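Local coordinates for protein Pcdhgc3 (Mus musculus, PDB 4ZI8) that is a clustered protocadherin, probably a calcium-dependent cell-adhesion protein involved in specific neuronal connections, represented here by its first three extracellular cadherin domains, at residues 243-256 with 291-303. Sequence-based numbering, arbitrary orientation. Where two conformers were deposited one is given.
Sequences VREDAPPGTRVAQV and TGVLTIKGRLDFE
Glu245 reaches Phe302 with one carboxylate oxygen: Phe302 N gives OE2 a nearly straight bond of 2.7 Å (172°), arriving from above the carboxylate plane, while Phe302 CB packs against CD. CG stands between backbone N and carbonyl carbon (chi1 69°) and the chain runs on extended, which carries the acid across to the other segment. Asp301 and Glu303 add like charge, Glu245 OE1 lying 3.4 Å from Glu303 OE2; these acids bind calcium in another structure of this protein, and the ion, absent here, probably offsets their repulsion. Were Glu245 cut back to an alanine, Phe302 N would probably lose its acceptor and the cluster a calcium ligand. In this third cadherin domain, a Greek-key beta-sandwich, strands 252-255 and 293-296 pair antiparallel through a classic bulge: Val253 N and Ala254 N both bond to Leu294 O. Branched Val253 fills the interior on two sides, CG1 against Leu294 CD2 (3.8 Å), while its side chain crosses Ile296 at about a right angle, CG2 touching CD1 at 3.7 Å. Leu300 and Val243, apolar and buried, cross similarly, Leu300 CD1 3.6 Å from Val243 CG1. Gln255, long enough to pass Val293 CG2, donates a hydrogen bond from NE2 to Thr291 O (2.9 Å), which lies in the Gln255 amide plane.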
loop_
_atom_site.group_PDB
_atom_site.type_symbol
_atom_site.label_atom_id
_atom_site.label_comp_id
_atom_site.label_asym_id
_atom_site.label_seq_id
_atom_site.Cartn_x
_atom_site.Cartn_y
_atom_site.Cartn_z
ATOM N N VAL B 243 24.411 -45.323 9.117
ATOM C CA VAL B 243 25.704 -44.796 9.480
ATOM C C VAL B 243 26.406 -45.814 10.384
ATOM O O VAL B 243 25.792 -46.308 11.348
ATOM C CB VAL B 243 25.562 -43.429 10.201
ATOM C CG1 VAL B 243 26.920 -42.823 10.443
ATOM C CG2 VAL B 243 24.735 -42.470 9.367
ATOM N N ARG B 244 27.662 -46.143 10.068
ATOM C CA ARG B 244 28.468 -47.030 10.917
ATOM C C ARG B 244 28.660 -46.395 12.280
ATOM O O ARG B 244 28.862 -45.171 12.371
ATOM C CB ARG B 244 29.837 -47.303 10.305
ATOM C CG ARG B 244 29.814 -47.763 8.871
ATOM C CD ARG B 244 31.238 -47.932 8.341
ATOM N NE ARG B 244 32.042 -48.722 9.268
ATOM C CZ ARG B 244 32.038 -50.049 9.312
ATOM N NH1 ARG B 244 31.276 -50.735 8.475
ATOM N NH2 ARG B 244 32.796 -50.685 10.195
ATOM N N GLU B 245 28.631 -47.194 13.349
ATOM C CA GLU B 245 28.684 -46.581 14.687
ATOM C C GLU B 245 30.032 -45.906 14.950
ATOM O O GLU B 245 30.130 -45.025 15.807
ATOM C CB GLU B 245 28.367 -47.605 15.808
ATOM C CG GLU B 245 29.381 -48.653 16.025
ATOM C CD GLU B 245 29.125 -49.474 17.291
ATOM O OE1 GLU B 245 29.440 -50.671 17.229
ATOM O OE2 GLU B 245 28.638 -48.945 18.335
ATOM N N ASP B 246 31.066 -46.279 14.206
ATOM C CA ASP B 246 32.355 -45.637 14.426
ATOM C C ASP B 246 32.557 -44.427 13.494
ATOM O O ASP B 246 33.661 -43.898 13.389
ATOM C CB ASP B 246 33.501 -46.656 14.285
ATOM C CG ASP B 246 33.648 -47.191 12.876
ATOM O OD1 ASP B 246 32.749 -46.932 12.048
ATOM O OD2 ASP B 246 34.665 -47.877 12.598
ATOM N N ALA B 247 31.486 -43.980 12.840
ATOM C CA ALA B 247 31.553 -42.785 11.992
ATOM C C ALA B 247 32.045 -41.594 12.806
ATOM O O ALA B 247 31.500 -41.298 13.871
ATOM C CB ALA B 247 30.180 -42.470 11.368
ATOM N N PRO B 248 33.093 -40.924 12.314
ATOM C CA PRO B 248 33.725 -39.807 13.012
ATOM C C PRO B 248 32.942 -38.529 12.796
ATOM O O PRO B 248 32.060 -38.492 11.922
ATOM C CB PRO B 248 35.103 -39.734 12.354
ATOM C CG PRO B 248 34.848 -40.189 10.956
ATOM C CD PRO B 248 33.805 -41.268 11.069
ATOM N N PRO B 249 33.240 -37.489 13.588
ATOM C CA PRO B 249 32.588 -36.202 13.379
ATOM C C PRO B 249 32.835 -35.706 11.975
ATOM O O PRO B 249 33.924 -35.921 11.440
ATOM C CB PRO B 249 33.256 -35.291 14.406
ATOM C CG PRO B 249 33.701 -36.210 15.469
ATOM C CD PRO B 249 34.128 -37.469 14.757
ATOM N N GLY B 250 31.829 -35.079 11.381
ATOM C CA GLY B 250 31.963 -34.558 10.041
ATOM C C GLY B 250 31.366 -35.486 9.007
ATOM O O GLY B 250 31.111 -35.076 7.857
ATOM N N THR B 251 31.134 -36.737 9.401
ATOM C CA THR B 251 30.551 -37.703 8.470
ATOM C C THR B 251 29.208 -37.195 7.953
ATOM O O THR B 251 28.341 -36.844 8.739
ATOM C CB THR B 251 30.363 -39.086 9.115
ATOM O OG1 THR B 251 31.645 -39.611 9.473
ATOM C CG2 THR B 251 29.721 -40.032 8.130
ATOM N N ARG B 252 29.053 -37.134 6.632
ATOM C CA ARG B 252 27.798 -36.709 6.020
ATOM C C ARG B 252 26.735 -37.763 6.252
ATOM O O ARG B 252 26.947 -38.941 5.945
ATOM C CB ARG B 252 27.991 -36.463 4.525
ATOM C CG ARG B 252 26.707 -36.402 3.718
ATOM C CD ARG B 252 27.004 -35.863 2.336
ATOM N NE ARG B 252 25.823 -35.842 1.485
ATOM C CZ ARG B 252 25.720 -35.113 0.386
ATOM N NH1 ARG B 252 26.726 -34.334 0.020
ATOM N NH2 ARG B 252 24.620 -35.159 -0.340
ATOM N N VAL B 253 25.602 -37.354 6.817
ATOM C CA VAL B 253 24.493 -38.266 7.091
ATOM C C VAL B 253 23.428 -38.158 6.002
ATOM O O VAL B 253 22.987 -39.146 5.435
ATOM C CB VAL B 253 23.859 -37.976 8.452
ATOM C CG1 VAL B 253 22.665 -38.887 8.693
ATOM C CG2 VAL B 253 24.865 -38.168 9.531
ATOM N N ALA B 254 23.023 -36.939 5.704
ATOM C CA ALA B 254 21.966 -36.717 4.736
ATOM C C ALA B 254 22.030 -35.270 4.284
ATOM O O ALA B 254 22.617 -34.439 4.979
ATOM C CB ALA B 254 20.588 -37.037 5.340
ATOM N N GLN B 255 21.471 -34.975 3.116
ATOM C CA GLN B 255 21.179 -33.582 2.774
ATOM C C GLN B 255 19.681 -33.409 2.484
ATOM O O GLN B 255 19.134 -34.033 1.569
ATOM C CB GLN B 255 22.010 -33.114 1.582
ATOM C CG GLN B 255 21.800 -31.644 1.237
ATOM C CD GLN B 255 22.726 -31.162 0.143
ATOM O OE1 GLN B 255 23.177 -31.944 -0.699
ATOM N NE2 GLN B 255 23.033 -29.875 0.158
ATOM N N VAL B 256 19.008 -32.569 3.265
ATOM C CA VAL B 256 17.594 -32.343 3.031
ATOM C C VAL B 256 17.420 -31.112 2.132
ATOM O O VAL B 256 18.293 -30.237 2.071
ATOM C CB VAL B 256 16.831 -32.175 4.340
ATOM C CG1 VAL B 256 17.097 -33.399 5.261
ATOM C CG2 VAL B 256 17.252 -30.880 5.039
ATOM N N THR B 291 22.795 -25.203 3.674
ATOM C CA THR B 291 22.841 -26.290 2.716
ATOM C C THR B 291 21.948 -27.453 3.070
ATOM O O THR B 291 21.703 -28.304 2.217
ATOM C CB THR B 291 24.237 -26.840 2.556
ATOM O OG1 THR B 291 24.620 -27.463 3.779
ATOM C CG2 THR B 291 25.210 -25.735 2.207
ATOM N N GLY B 292 21.469 -27.513 4.308
ATOM C CA GLY B 292 20.648 -28.637 4.728
ATOM C C GLY B 292 21.420 -29.943 4.904
ATOM O O GLY B 292 20.845 -31.028 5.035
ATOM N N VAL B 293 22.740 -29.847 4.927
ATOM C CA VAL B 293 23.560 -31.024 5.169
ATOM C C VAL B 293 23.632 -31.376 6.659
ATOM O O VAL B 293 24.033 -30.567 7.499
ATOM C CB VAL B 293 24.971 -30.817 4.592
ATOM C CG1 VAL B 293 25.892 -31.984 4.994
ATOM C CG2 VAL B 293 24.892 -30.694 3.072
ATOM N N LEU B 294 23.197 -32.593 6.977
ATOM C CA LEU B 294 23.251 -33.135 8.322
ATOM C C LEU B 294 24.496 -34.003 8.463
ATOM O O LEU B 294 24.740 -34.886 7.616
ATOM C CB LEU B 294 21.997 -33.952 8.604
ATOM C CG LEU B 294 21.847 -34.622 9.965
ATOM C CD1 LEU B 294 21.486 -33.605 11.039
ATOM C CD2 LEU B 294 20.800 -35.736 9.864
ATOM N N THR B 295 25.294 -33.737 9.497
ATOM C CA THR B 295 26.541 -34.467 9.727
ATOM C C THR B 295 26.570 -35.071 11.141
ATOM O O THR B 295 25.826 -34.647 12.033
ATOM C CB THR B 295 27.794 -33.569 9.568
ATOM O OG1 THR B 295 27.615 -32.352 10.296
ATOM C CG2 THR B 295 28.074 -33.218 8.117
ATOM N N ILE B 296 27.454 -36.040 11.350
ATOM C CA ILE B 296 27.724 -36.540 12.691
ATOM C C ILE B 296 28.512 -35.509 13.441
ATOM O O ILE B 296 29.472 -34.936 12.915
ATOM C CB ILE B 296 28.491 -37.856 12.654
ATOM C CG1 ILE B 296 27.628 -38.906 11.968
ATOM C CG2 ILE B 296 28.900 -38.303 14.081
ATOM C CD1 ILE B 296 26.348 -39.228 12.754
ATOM N N LYS B 297 28.107 -35.258 14.670
ATOM C CA LYS B 297 28.833 -34.335 15.524
ATOM C C LYS B 297 29.406 -35.053 16.743
ATOM O O LYS B 297 30.568 -34.861 17.093
ATOM C CB LYS B 297 27.906 -33.196 15.960
ATOM C CG LYS B 297 28.543 -32.191 16.896
ATOM C CD LYS B 297 27.567 -31.065 17.231
ATOM C CE LYS B 297 27.961 -30.351 18.519
ATOM N NZ LYS B 297 26.944 -29.334 18.941
ATOM N N GLY B 298 28.587 -35.873 17.399
ATOM C CA GLY B 298 29.019 -36.583 18.595
ATOM C C GLY B 298 29.489 -37.984 18.254
ATOM O O GLY B 298 30.036 -38.216 17.179
ATOM N N ARG B 299 29.309 -38.931 19.170
ATOM C CA ARG B 299 29.702 -40.309 18.892
ATOM C C ARG B 299 28.495 -41.228 18.914
ATOM O O ARG B 299 27.813 -41.338 19.920
ATOM C CB ARG B 299 30.741 -40.805 19.899
ATOM C CG ARG B 299 31.206 -42.224 19.601
ATOM C CD ARG B 299 32.146 -42.752 20.673
ATOM N NE ARG B 299 31.475 -43.035 21.944
ATOM C CZ ARG B 299 30.822 -44.166 22.224
ATOM N NH1 ARG B 299 30.729 -45.129 21.315
ATOM N NH2 ARG B 299 30.251 -44.333 23.413
ATOM N N LEU B 300 28.229 -41.888 17.798
ATOM C CA LEU B 300 27.175 -42.892 17.761
ATOM C C LEU B 300 27.587 -44.095 18.591
ATOM O O LEU B 300 28.768 -44.325 18.820
ATOM C CB LEU B 300 26.883 -43.324 16.330
ATOM C CG LEU B 300 26.425 -42.230 15.355
ATOM C CD1 LEU B 300 26.247 -42.827 13.991
ATOM C CD2 LEU B 300 25.129 -41.615 15.813
ATOM N N ASP B 301 26.603 -44.850 19.053
ATOM C CA ASP B 301 26.886 -46.096 19.736
ATOM C C ASP B 301 25.746 -47.067 19.496
ATOM O O ASP B 301 24.603 -46.810 19.901
ATOM C CB ASP B 301 27.080 -45.870 21.223
ATOM C CG ASP B 301 27.555 -47.121 21.930
ATOM O OD1 ASP B 301 26.815 -48.114 21.931
ATOM O OD2 ASP B 301 28.669 -47.110 22.478
ATOM N N PHE B 302 26.055 -48.171 18.823
ATOM C CA PHE B 302 25.030 -49.103 18.374
ATOM C C PHE B 302 24.343 -49.783 19.563
ATOM O O PHE B 302 23.145 -50.034 19.534
ATOM C CB PHE B 302 25.649 -50.132 17.414
ATOM C CG PHE B 302 24.715 -51.254 17.010
ATOM C CD1 PHE B 302 23.806 -51.092 15.966
ATOM C CD2 PHE B 302 24.779 -52.492 17.651
ATOM C CE1 PHE B 302 22.971 -52.125 15.590
ATOM C CE2 PHE B 302 23.935 -53.529 17.274
ATOM C CZ PHE B 302 23.042 -53.347 16.241
ATOM N N GLU B 303 25.094 -50.059 20.617
ATOM C CA GLU B 303 24.497 -50.722 21.772
ATOM C C GLU B 303 23.644 -49.736 22.583
ATOM O O GLU B 303 22.670 -50.129 23.211
ATOM C CB GLU B 303 25.582 -51.389 22.639
ATOM C CG GLU B 303 26.438 -52.403 21.856
ATOM C CD GLU B 303 27.541 -51.758 20.999
ATOM O OE1 GLU B 303 28.230 -50.848 21.506
ATOM O OE2 GLU B 303 27.727 -52.157 19.826
HETATM O O HOH W 1 30.009 -42.302 15.786
HETATM O O HOH W 2 31.717 -45.404 18.460
HETATM O O HOH W 3 31.979 -39.684 15.904
HETATM O O HOH W 4 19.603 -28.806 0.386
#